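Local atomic coordinates of unsaturated chondroitin disaccharide hydrolase (PDB entry 3ANK), a protein that hydrolyses unsaturated chondroitin, hyaluronan and heparin disaccharides, releasing the 4,5-unsaturated uronic acid and preferring sulfated substrates. Residues N175-I180 / Y254-S259; T67-G72 / L116-T121; G248-I253 / T308-C313; L359-Y364 / G371-N376. The protein carries 1 engineered substitution. All coordinates share one frame; numbering follows the deposited sequence.

In the fold
Following the chain from the N terminus, contact 2 comes first and closes a loop of 43 residues, joining 67-72 at the start of helix 71-85 to the first turns of helix 116-131. Contacts 1 and 3 follow and cross: 175-180 pairs with 254-259, while 248-253, on the same helix 246-263, reaches onward to 308-313 of helix 305-319. Contact 4 is the most local, a hairpin-like turn from 359-364 to 371-376 just before helix 377-391. Contacts 1, 2 and 3 all touch the unsaturated uronate within the alpha6/alpha6-barrel, and contact 4 joins contact 2 through the side chains of Tyr364 and Trp69.

Contact 1: N175-I180 / Y254-S259; sequences NCLLNI and YGIPLS. Engineered in segment 175-180: Asn175 (natural residue Asp). With GCD (4-deoxy-alpha-L-threo-hex-4-enopyranuronic acid), chain B.
Leu177 and Leu178 both pack on Gly255, where helix 246-263 presents bare backbone. The leucine side chains rest directly on the glycine, with Leu177 CB 3.6 Å from Gly255 CA. From there CG, anti to the carbonyl carbon (chi1 -66°), carries CD1 alongside Ile256, and the tip ends 4.0 Å from Ile256 CG1, the two side chains pointing the same way. Leu178 splits its branches: CD2 returns to Gly255, whereas CD1 meets Leu258 CD1 at 3.6 Å and approaches the Tyr254 ring. Further along, Ile180 CD1 touches Ser259 OG at 3.7 Å, a hydroxyl that is hydrogen-bonded to Gln181. The contact between the segments is thus almost wholly apolar. At the other end of 175-180, the engineered Asn175, in the place of the proton-donor aspartate, accepts a hydrogen bond on OD1 from O3 of the unsaturated uronate (3.1 Å), which places the sugar site at the start of the same segment. The short helix 176-179 is wedged between helix 246-263 and helix 193-210, whose Phe203 and Ser206 touch Leu177, while helix 266-281 packs on Ile256 and helix 305-319 on Tyr254.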
# COMPACT_ATOMS: atom_id res chain seq x y z
N ASN A 175 2.28 9.22 -2.71
CA ASN A 175 2.96 7.94 -2.57
C ASN A 175 4.09 7.99 -1.55
O ASN A 175 4.38 7.00 -0.88
CB ASN A 175 3.56 7.50 -3.91
CG ASN A 175 2.59 7.60 -5.09
OD1 ASN A 175 2.77 6.93 -6.10
ND2 ASN A 175 1.58 8.45 -4.97
N CYS A 176 4.75 9.14 -1.47
CA CYS A 176 5.91 9.31 -0.60
C CYS A 176 5.60 9.06 0.87
O CYS A 176 6.50 8.75 1.66
CB CYS A 176 6.54 10.70 -0.78
SG CYS A 176 7.49 10.86 -2.34
N LEU A 177 4.34 9.20 1.25
CA LEU A 177 3.94 8.92 2.63
C LEU A 177 4.31 7.49 3.04
O LEU A 177 4.58 7.23 4.21
CB LEU A 177 2.44 9.17 2.82
CG LEU A 177 2.01 10.63 2.68
CD1 LEU A 177 0.57 10.82 3.10
CD2 LEU A 177 2.93 11.54 3.48
N LEU A 178 4.31 6.58 2.07
CA LEU A 178 4.71 5.19 2.33
C LEU A 178 6.22 5.07 2.33
O LEU A 178 6.79 4.26 3.06
CB LEU A 178 4.12 4.25 1.28
CG LEU A 178 2.72 3.67 1.55
CD1 LEU A 178 2.78 2.65 2.66
CD2 LEU A 178 1.72 4.77 1.86
N ASN A 179 6.86 5.89 1.50
CA ASN A 179 8.28 5.80 1.26
C ASN A 179 9.14 6.31 2.41
O ASN A 179 10.22 5.79 2.67
CB ASN A 179 8.62 6.56 -0.01
CG ASN A 179 9.61 5.83 -0.86
OD1 ASN A 179 10.69 6.35 -1.14
ND2 ASN A 179 9.27 4.60 -1.27
N ILE A 180 8.65 7.33 3.11
CA ILE A 180 9.40 7.87 4.25
C ILE A 180 9.47 6.93 5.46
O ILE A 180 10.27 7.15 6.36
CB ILE A 180 8.84 9.23 4.70
CG1 ILE A 180 7.37 9.10 5.12
CG2 ILE A 180 8.99 10.27 3.58
CD1 ILE A 180 6.80 10.39 5.71
N TYR A 254 -3.37 5.20 4.25
CA TYR A 254 -2.38 4.35 4.91
C TYR A 254 -1.13 5.14 5.34
O TYR A 254 -0.63 4.97 6.45
CB TYR A 254 -1.99 3.18 4.00
CG TYR A 254 -1.35 2.00 4.72
CD1 TYR A 254 -0.84 0.92 4.01
CD2 TYR A 254 -1.23 1.97 6.11
CE1 TYR A 254 -0.26 -0.17 4.65
CE2 TYR A 254 -0.63 0.88 6.77
CZ TYR A 254 -0.15 -0.19 6.02
OH TYR A 254 0.46 -1.27 6.65
N GLY A 255 -0.63 6.01 4.47
CA GLY A 255 0.60 6.72 4.80
C GLY A 255 0.49 7.62 6.01
O GLY A 255 1.47 7.83 6.73
N ILE A 256 -0.70 8.18 6.24
CA ILE A 256 -0.89 9.10 7.37
C ILE A 256 -0.73 8.40 8.73
O ILE A 256 0.08 8.84 9.58
CB ILE A 256 -2.22 9.89 7.26
CG1 ILE A 256 -2.15 10.88 6.08
CG2 ILE A 256 -2.51 10.68 8.54
CD1 ILE A 256 -3.49 11.58 5.75
N PRO A 257 -1.49 7.31 8.95
CA PRO A 257 -1.35 6.62 10.24
C PRO A 257 0.03 5.98 10.42
O PRO A 257 0.54 5.92 11.54
CB PRO A 257 -2.43 5.53 10.20
CG PRO A 257 -2.90 5.45 8.80
CD PRO A 257 -2.65 6.82 8.19
N LEU A 258 0.64 5.50 9.35
CA LEU A 258 2.02 5.00 9.45
C LEU A 258 2.93 6.12 9.96
O LEU A 258 3.78 5.90 10.83
CB LEU A 258 2.53 4.48 8.11
CG LEU A 258 1.84 3.21 7.62
CD1 LEU A 258 2.33 2.87 6.23
CD2 LEU A 258 2.09 2.04 8.60
N SER A 259 2.76 7.31 9.39
CA SER A 259 3.57 8.46 9.83
C SER A 259 3.21 8.92 11.24
O SER A 259 4.09 9.33 12.00
CB SER A 259 3.44 9.63 8.85
OG SER A 259 3.78 9.21 7.55
C1 GCD B . 4.83 4.32 -9.59
C2 GCD B . 5.28 5.13 -8.38
C3 GCD B . 4.96 4.36 -7.11
C4 GCD B . 3.46 4.08 -7.14
C5 GCD B . 2.79 3.98 -8.35
C6 GCD B . 1.30 3.74 -8.33
O2 GCD B . 6.68 5.35 -8.48
O3 GCD B . 5.26 5.17 -5.97
O5 GCD B . 3.42 4.04 -9.57
O6A GCD B . 0.73 3.60 -9.43
O6B GCD B . 0.73 3.65 -7.22

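Contact 2: T67-G72 / L116-T121; sequences TEWTNG and LGFLYT. With GCD (4-deoxy-alpha-L-threo-hex-4-enopyranuronic acid), chain B.
Trp69 turns an edge of its indole toward the face of Phe118 in an offset edge-to-face pair, the six-membered ring and the phenyl ring lying 5.7 Å apart between centroids with planes at 67°. The nearest atoms are Trp69 CZ3 and Phe118 CD1, at 4.0 Å. Trp69 holds CG between its backbone N and carbonyl carbon (chi1 70°), a conformation that folds the indole back over the following residue: Thr70 CG2 sits over the centre of one indole face. The opposite face carries the sugar, with Trp69 CH2 3.5 Å from C4 of the unsaturated uronate. Phe118 meets the same sugar differently, bringing CE1 to 3.4 Å from O3, which lies at the edge of the phenyl ring. Both aromatics thereby line the sugar pocket at one end of the alpha6/alpha6-barrel, next to the nucleophile Asp115. Tyr364 fixes the indole from outside these segments by a hydrogen bond with NE1. Leu119, the next residue after Phe118, swings CG anti to its carbonyl carbon (chi1 -77°) and pushes CD2 against the backbone, 3.2 Å from Glu68 O. Gly72 brings its CA to 3.5 Å from Leu119 O in a CA-H...O contact. A water bridges the segments, donating to Trp69 O at 2.8 Å and, weakly, to Phe118 O, while Gly72 N donates weakly to it.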
# COMPACT_ATOMS: atom_id res chain seq x y z
N THR A 67 14.06 -5.52 -11.20
CA THR A 67 14.32 -4.22 -11.81
C THR A 67 13.10 -3.29 -11.89
O THR A 67 13.16 -2.27 -12.58
CB THR A 67 14.90 -4.39 -13.23
OG1 THR A 67 13.93 -5.04 -14.06
CG2 THR A 67 16.16 -5.25 -13.20
N GLU A 68 12.01 -3.63 -11.21
CA GLU A 68 10.81 -2.77 -11.20
C GLU A 68 10.64 -2.08 -9.85
O GLU A 68 11.48 -2.25 -8.97
CB GLU A 68 9.56 -3.57 -11.55
CG GLU A 68 9.12 -3.43 -13.01
CD GLU A 68 8.55 -2.04 -13.31
OE1 GLU A 68 8.59 -1.16 -12.43
OE2 GLU A 68 8.04 -1.84 -14.42
N TRP A 69 9.58 -1.30 -9.68
CA TRP A 69 9.33 -0.65 -8.38
C TRP A 69 8.52 -1.58 -7.47
O TRP A 69 8.27 -1.28 -6.31
CB TRP A 69 8.59 0.69 -8.55
CG TRP A 69 7.16 0.59 -9.01
CD1 TRP A 69 6.72 0.46 -10.29
CD2 TRP A 69 5.98 0.60 -8.18
NE1 TRP A 69 5.34 0.40 -10.32
CE2 TRP A 69 4.87 0.48 -9.03
CE3 TRP A 69 5.77 0.70 -6.79
CZ2 TRP A 69 3.55 0.45 -8.56
CZ3 TRP A 69 4.47 0.68 -6.32
CH2 TRP A 69 3.37 0.55 -7.20
N THR A 70 8.12 -2.73 -8.02
CA THR A 70 7.11 -3.56 -7.38
C THR A 70 7.65 -4.87 -6.82
O THR A 70 6.92 -5.62 -6.16
CB THR A 70 6.01 -3.90 -8.38
OG1 THR A 70 6.61 -4.40 -9.57
CG2 THR A 70 5.19 -2.67 -8.71
N ASN A 71 8.93 -5.15 -7.06
CA ASN A 71 9.48 -6.45 -6.71
C ASN A 71 9.31 -6.81 -5.24
O ASN A 71 9.09 -7.99 -4.90
CB ASN A 71 10.94 -6.55 -7.14
CG ASN A 71 11.10 -6.41 -8.63
OD1 ASN A 71 11.17 -7.41 -9.37
ND2 ASN A 71 11.07 -5.18 -9.11
N GLY A 72 9.40 -5.81 -4.37
CA GLY A 72 9.30 -6.02 -2.92
C GLY A 72 7.97 -6.56 -2.45
O GLY A 72 7.89 -7.24 -1.43
N LEU A 116 12.01 3.41 -3.18
CA LEU A 116 12.92 2.70 -2.30
C LEU A 116 12.21 2.07 -1.11
O LEU A 116 12.57 0.98 -0.68
CB LEU A 116 14.03 3.63 -1.84
CG LEU A 116 15.03 3.93 -2.94
CD1 LEU A 116 15.92 5.11 -2.57
CD2 LEU A 116 15.87 2.68 -3.21
N GLY A 117 11.22 2.78 -0.57
CA GLY A 117 10.44 2.25 0.54
C GLY A 117 9.62 1.05 0.09
O GLY A 117 9.65 0.01 0.73
N PHE A 118 8.90 1.20 -1.00
CA PHE A 118 8.10 0.10 -1.53
C PHE A 118 8.96 -1.13 -1.83
O PHE A 118 8.53 -2.26 -1.59
CB PHE A 118 7.34 0.52 -2.80
CG PHE A 118 6.20 1.44 -2.54
CD1 PHE A 118 6.07 2.62 -3.25
CD2 PHE A 118 5.24 1.13 -1.58
CE1 PHE A 118 5.01 3.49 -3.01
CE2 PHE A 118 4.18 1.98 -1.33
CZ PHE A 118 4.05 3.16 -2.06
N LEU A 119 10.17 -0.89 -2.34
CA LEU A 119 11.07 -2.00 -2.68
C LEU A 119 11.67 -2.72 -1.46
O LEU A 119 11.65 -3.96 -1.39
CB LEU A 119 12.20 -1.52 -3.61
CG LEU A 119 11.79 -1.32 -5.08
CD1 LEU A 119 12.85 -0.52 -5.83
CD2 LEU A 119 11.55 -2.66 -5.77
N TYR A 120 12.18 -1.94 -0.50
CA TYR A 120 13.01 -2.49 0.57
C TYR A 120 12.28 -2.80 1.87
O TYR A 120 12.73 -3.64 2.65
CB TYR A 120 14.25 -1.59 0.80
CG TYR A 120 15.24 -1.84 -0.31
CD1 TYR A 120 16.27 -2.76 -0.16
CD2 TYR A 120 15.08 -1.25 -1.56
CE1 TYR A 120 17.14 -3.05 -1.20
CE2 TYR A 120 15.94 -1.52 -2.61
CZ TYR A 120 16.97 -2.43 -2.43
OH TYR A 120 17.83 -2.72 -3.47
N THR A 121 11.14 -2.15 2.09
CA THR A 121 10.42 -2.34 3.35
C THR A 121 9.76 -3.72 3.44
O THR A 121 9.98 -4.44 4.40
CB THR A 121 9.39 -1.24 3.59
OG1 THR A 121 10.05 0.03 3.63
CG2 THR A 121 8.66 -1.49 4.91
C1 GCD B . 4.83 4.32 -9.59
C2 GCD B . 5.28 5.13 -8.38
C3 GCD B . 4.96 4.36 -7.11
C4 GCD B . 3.46 4.08 -7.14
C5 GCD B . 2.79 3.98 -8.35
C6 GCD B . 1.30 3.74 -8.33
O2 GCD B . 6.68 5.35 -8.48
O3 GCD B . 5.26 5.17 -5.97
O5 GCD B . 3.42 4.04 -9.57
O6A GCD B . 0.73 3.60 -9.43
O6B GCD B . 0.73 3.65 -7.22
O HOH W 1 8.16 -3.19 -4.33

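Contact 3: G248-I253 / T308-C313; sequences GQAWGI and TATAVC. With GCD (4-deoxy-alpha-L-threo-hex-4-enopyranuronic acid), chain B.
Two helices of the alpha6/alpha6-barrel, 246-263 and 305-319, run nearly parallel here, and one of them carries the substrate-binding Trp251. Their short segments come within 8.0 Å axis to axis, with an angle of 14° between directions. Small residues permit this closeness. Ala250 directs CB toward the other helix, where it lies 3.8 Å from Thr310 CB, with Ala311 CB slightly farther off; the two backbones are nearest at Ala250 and Ala311. Thr310 turns CG2 anti to its backbone N (chi1 -59° for OG1), so the methyl rather than the hydroxyl meets helix 246-263 and rests 3.7 Å from Ala250 O. Its OG1 is directed back into its own helix, where it is hydrogen-bonded to Ser306 O. One turn on, Ile253 lays CG2 against the Ala311 backbone, 3.8 Å from Ala311 O, and extends CD1 toward Ala311 CB. Trp251 leaves its helix pointing away from 308-313, but its six-membered ring swings back so that CE3 comes to 4.0 Å from the Thr310 methyl. The pyrrole end of the indole looks the other way: NE1 donates in the ring plane to carboxylate O6B of the unsaturated uronate (3.1 Å, 150° at the hydrogen). Thr310 thus meets the benzo end of the indole, at CE3 and CZ3, away from the NE1 that binds the sugar, while Phe118 meets the ring too. Around the pair, helix 266-281 packs on Ile253, helix 377-391 sets Tyr382 against Thr310, and helix 329-347 borders Thr308 and Val312.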
# COMPACT_ATOMS: atom_id res chain seq x y z
N GLY A 248 -4.20 6.77 -5.06
CA GLY A 248 -3.61 7.96 -4.45
C GLY A 248 -4.30 8.31 -3.14
O GLY A 248 -3.65 8.65 -2.15
N GLN A 249 -5.62 8.23 -3.14
CA GLN A 249 -6.37 8.52 -1.93
C GLN A 249 -5.98 7.52 -0.83
O GLN A 249 -5.78 7.90 0.33
CB GLN A 249 -7.87 8.44 -2.24
CG GLN A 249 -8.79 9.01 -1.14
CD GLN A 249 -8.67 10.52 -0.99
OE1 GLN A 249 -9.03 11.09 0.06
NE2 GLN A 249 -8.18 11.18 -2.03
N ALA A 250 -5.84 6.26 -1.22
CA ALA A 250 -5.44 5.17 -0.30
C ALA A 250 -4.02 5.30 0.22
O ALA A 250 -3.75 4.95 1.37
CB ALA A 250 -5.62 3.80 -0.97
N TRP A 251 -3.10 5.79 -0.62
CA TRP A 251 -1.72 6.03 -0.18
C TRP A 251 -1.75 7.01 1.00
O TRP A 251 -0.93 6.93 1.93
CB TRP A 251 -0.85 6.63 -1.30
CG TRP A 251 -0.41 5.67 -2.42
CD1 TRP A 251 -0.28 5.96 -3.75
CD2 TRP A 251 -0.05 4.28 -2.28
NE1 TRP A 251 0.15 4.85 -4.45
CE2 TRP A 251 0.29 3.81 -3.57
CE3 TRP A 251 0.03 3.40 -1.19
CZ2 TRP A 251 0.70 2.48 -3.80
CZ3 TRP A 251 0.43 2.08 -1.42
CH2 TRP A 251 0.76 1.64 -2.71
N GLY A 252 -2.68 7.96 0.95
CA GLY A 252 -2.85 8.93 2.04
C GLY A 252 -3.47 8.26 3.26
O GLY A 252 -3.02 8.46 4.38
N ILE A 253 -4.51 7.46 3.04
CA ILE A 253 -5.21 6.80 4.12
C ILE A 253 -4.29 5.87 4.94
O ILE A 253 -4.41 5.78 6.16
CB ILE A 253 -6.42 6.03 3.59
CG1 ILE A 253 -7.45 7.05 3.07
CG2 ILE A 253 -7.02 5.13 4.68
CD1 ILE A 253 -8.57 6.45 2.19
N THR A 308 -8.67 -0.28 -2.52
CA THR A 308 -9.50 -0.70 -1.41
C THR A 308 -8.73 -1.53 -0.37
O THR A 308 -8.90 -1.33 0.84
CB THR A 308 -10.74 -1.43 -1.92
OG1 THR A 308 -11.50 -0.50 -2.71
CG2 THR A 308 -11.61 -1.91 -0.78
N ALA A 309 -7.87 -2.43 -0.83
CA ALA A 309 -7.06 -3.24 0.09
C ALA A 309 -6.11 -2.37 0.91
O ALA A 309 -5.91 -2.60 2.10
CB ALA A 309 -6.26 -4.28 -0.69
N THR A 310 -5.54 -1.37 0.25
CA THR A 310 -4.64 -0.43 0.88
C THR A 310 -5.37 0.42 1.93
O THR A 310 -4.85 0.64 3.02
CB THR A 310 -4.01 0.48 -0.17
OG1 THR A 310 -3.31 -0.34 -1.11
CG2 THR A 310 -3.01 1.48 0.48
N ALA A 311 -6.56 0.90 1.59
CA ALA A 311 -7.38 1.67 2.54
C ALA A 311 -7.76 0.85 3.78
O ALA A 311 -7.78 1.37 4.90
CB ALA A 311 -8.66 2.19 1.85
N VAL A 312 -8.07 -0.43 3.57
CA VAL A 312 -8.36 -1.31 4.69
C VAL A 312 -7.16 -1.36 5.67
O VAL A 312 -7.33 -1.22 6.88
CB VAL A 312 -8.75 -2.75 4.21
CG1 VAL A 312 -8.71 -3.71 5.38
CG2 VAL A 312 -10.16 -2.74 3.56
N CYS A 313 -5.95 -1.52 5.15
CA CYS A 313 -4.76 -1.58 6.00
C CYS A 313 -4.57 -0.27 6.75
O CYS A 313 -4.25 -0.26 7.95
CB CYS A 313 -3.50 -1.86 5.16
SG CYS A 313 -3.45 -3.51 4.40
C1 GCD B . 4.83 4.32 -9.59
C2 GCD B . 5.28 5.13 -8.38
C3 GCD B . 4.96 4.36 -7.11
C4 GCD B . 3.46 4.08 -7.14
C5 GCD B . 2.79 3.98 -8.35
C6 GCD B . 1.30 3.74 -8.33
O2 GCD B . 6.68 5.35 -8.48
O3 GCD B . 5.26 5.17 -5.97
O5 GCD B . 3.42 4.04 -9.57
O6A GCD B . 0.73 3.60 -9.43
O6B GCD B . 0.73 3.65 -7.22

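Contact 4: L359-Y364 / G371-N376; sequences LLHGVY and GVDEGN. With NG6 (2-acetamido-2-deoxy-6-O-sulfo-beta-D-galactopyranose), chain C.
His361 and Asp373 lie alongside each other, and ND1 donates to OD1 over a short 2.6 Å, nearly in the imidazole plane and onto the syn lone pair. Ring and carboxylate are turned only 27° apart. The Asp373 carboxylate is brought there by CG standing anti to its backbone N (chi1 -167°). Next to this pair along the chain, Gly362 and Glu374 exchange two backbone bonds, Gly362 N to Glu374 O at 2.8 Å and Glu374 N to Gly362 O at 3.0 Å. Asp373 and Glu374 both face Gly362, which makes this a G1 beta bulge, after which Val363 pairs with Val372. Tyr364 N donates to Gly371 O at 2.9 Å and closes the turn-side end of the contact, where the chain turns a corner. Two waters extend the link: one accepts from His361 N and donates weakly to Asp373 O, the other joins Leu359 O to Asn376 N. Tyr364 sends its ring out to the substrate, OH 3.1 Å from C5 of the N-acetylgalactosamine 6-sulfate, with the hydroxyl hydrogen-bonded to Trp69. Arg247 holds the carbonyls of Val363 and Tyr364 from helix 246-263. At the far end Asn376 is the N-cap of helix 377-391, its OD1 receiving Gly379 N, while helix 305-319 touches Leu359 and Asn376.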
# COMPACT_ATOMS: atom_id res chain seq x y z
N LEU A 359 -5.78 -11.32 -5.97
CA LEU A 359 -6.90 -10.39 -6.01
C LEU A 359 -7.06 -9.90 -7.45
O LEU A 359 -6.08 -9.52 -8.09
CB LEU A 359 -6.63 -9.21 -5.07
CG LEU A 359 -7.77 -8.23 -4.77
CD1 LEU A 359 -8.90 -8.94 -4.00
CD2 LEU A 359 -7.25 -7.01 -3.98
N LEU A 360 -8.30 -9.91 -7.94
CA LEU A 360 -8.59 -9.49 -9.31
C LEU A 360 -9.08 -8.04 -9.40
O LEU A 360 -9.44 -7.42 -8.38
CB LEU A 360 -9.63 -10.43 -9.94
CG LEU A 360 -9.25 -11.92 -9.94
CD1 LEU A 360 -10.50 -12.83 -10.04
CD2 LEU A 360 -8.27 -12.21 -11.06
N HIS A 361 -9.10 -7.52 -10.62
CA HIS A 361 -9.74 -6.23 -10.92
C HIS A 361 -9.08 -5.00 -10.28
O HIS A 361 -9.73 -4.20 -9.62
CB HIS A 361 -11.23 -6.29 -10.57
CG HIS A 361 -11.93 -7.50 -11.12
ND1 HIS A 361 -12.14 -7.69 -12.47
CD2 HIS A 361 -12.45 -8.59 -10.50
CE1 HIS A 361 -12.77 -8.84 -12.65
NE2 HIS A 361 -12.96 -9.41 -11.47
N GLY A 362 -7.79 -4.85 -10.49
CA GLY A 362 -7.12 -3.61 -10.15
C GLY A 362 -6.95 -2.82 -11.44
O GLY A 362 -7.26 -3.32 -12.52
N VAL A 363 -6.50 -1.58 -11.32
CA VAL A 363 -5.90 -0.91 -12.47
C VAL A 363 -4.61 -0.22 -12.09
O VAL A 363 -4.55 0.54 -11.11
CB VAL A 363 -6.87 0.04 -13.26
CG1 VAL A 363 -8.34 -0.24 -12.96
CG2 VAL A 363 -6.49 1.51 -13.09
N TYR A 364 -3.57 -0.52 -12.86
CA TYR A 364 -2.24 0.05 -12.70
C TYR A 364 -2.22 1.48 -13.24
O TYR A 364 -2.26 2.45 -12.49
CB TYR A 364 -1.22 -0.84 -13.44
CG TYR A 364 0.25 -0.47 -13.31
CD1 TYR A 364 0.69 0.41 -12.33
CD2 TYR A 364 1.19 -1.05 -14.15
CE1 TYR A 364 2.04 0.74 -12.22
CE2 TYR A 364 2.54 -0.73 -14.04
CZ TYR A 364 2.96 0.16 -13.08
OH TYR A 364 4.29 0.48 -12.96
N GLY A 371 -2.23 -2.58 -17.22
CA GLY A 371 -2.78 -3.27 -16.06
C GLY A 371 -4.18 -2.82 -15.71
O GLY A 371 -4.52 -2.66 -14.53
N VAL A 372 -4.98 -2.62 -16.75
CA VAL A 372 -6.35 -2.15 -16.58
C VAL A 372 -7.26 -3.34 -16.39
O VAL A 372 -7.40 -4.17 -17.29
CB VAL A 372 -6.81 -1.34 -17.81
CG1 VAL A 372 -8.25 -0.86 -17.63
CG2 VAL A 372 -5.87 -0.16 -18.07
N ASP A 373 -7.89 -3.43 -15.22
CA ASP A 373 -8.72 -4.57 -14.86
C ASP A 373 -7.88 -5.84 -14.81
O ASP A 373 -8.25 -6.88 -15.36
CB ASP A 373 -9.89 -4.74 -15.84
CG ASP A 373 -10.93 -5.71 -15.33
OD1 ASP A 373 -10.87 -6.07 -14.13
OD2 ASP A 373 -11.81 -6.12 -16.11
N GLU A 374 -6.74 -5.76 -14.14
CA GLU A 374 -5.85 -6.90 -13.99
C GLU A 374 -5.48 -7.00 -12.52
O GLU A 374 -5.63 -6.03 -11.78
CB GLU A 374 -4.57 -6.67 -14.79
CG GLU A 374 -4.78 -6.56 -16.30
CD GLU A 374 -4.90 -7.92 -16.98
OE1 GLU A 374 -5.01 -7.92 -18.23
OE2 GLU A 374 -4.88 -8.97 -16.29
N GLY A 375 -4.99 -8.16 -12.09
CA GLY A 375 -4.37 -8.25 -10.78
C GLY A 375 -3.08 -7.45 -10.80
O GLY A 375 -2.44 -7.28 -11.85
N ASN A 376 -2.69 -6.93 -9.64
CA ASN A 376 -1.39 -6.31 -9.51
C ASN A 376 -0.76 -6.74 -8.20
O ASN A 376 -1.46 -7.15 -7.26
CB ASN A 376 -1.46 -4.79 -9.64
CG ASN A 376 -2.45 -4.16 -8.68
OD1 ASN A 376 -2.35 -4.33 -7.46
ND2 ASN A 376 -3.41 -3.44 -9.24
C1 NG6 C . 6.79 4.43 -14.00
C2 NG6 C . 6.58 5.01 -12.60
C3 NG6 C . 5.47 4.29 -11.83
C4 NG6 C . 4.24 4.03 -12.71
C5 NG6 C . 4.66 3.41 -14.03
C6 NG6 C . 3.46 3.21 -14.93
C7 NG6 C . 8.65 3.88 -11.93
C8 NG6 C . 8.18 2.80 -12.92
N2 NG6 C . 7.84 4.93 -11.82
O1 NG6 C . 7.61 5.32 -14.77
O3 NG6 C . 5.08 5.11 -10.74
O4 NG6 C . 3.55 5.27 -12.96
O5 NG6 C . 5.54 4.30 -14.70
O6 NG6 C . 3.89 2.67 -16.17
O7 NG6 C . 9.70 3.76 -11.31
S NG6 C . 3.10 2.88 -17.35
O1S NG6 C . 2.21 4.08 -17.16
O2S NG6 C . 2.25 1.67 -17.62
O3S NG6 C . 4.02 3.13 -18.51
O HOH W 2 -4.39 -7.69 -7.43
O HOH W 3 -8.61 -8.79 -13.05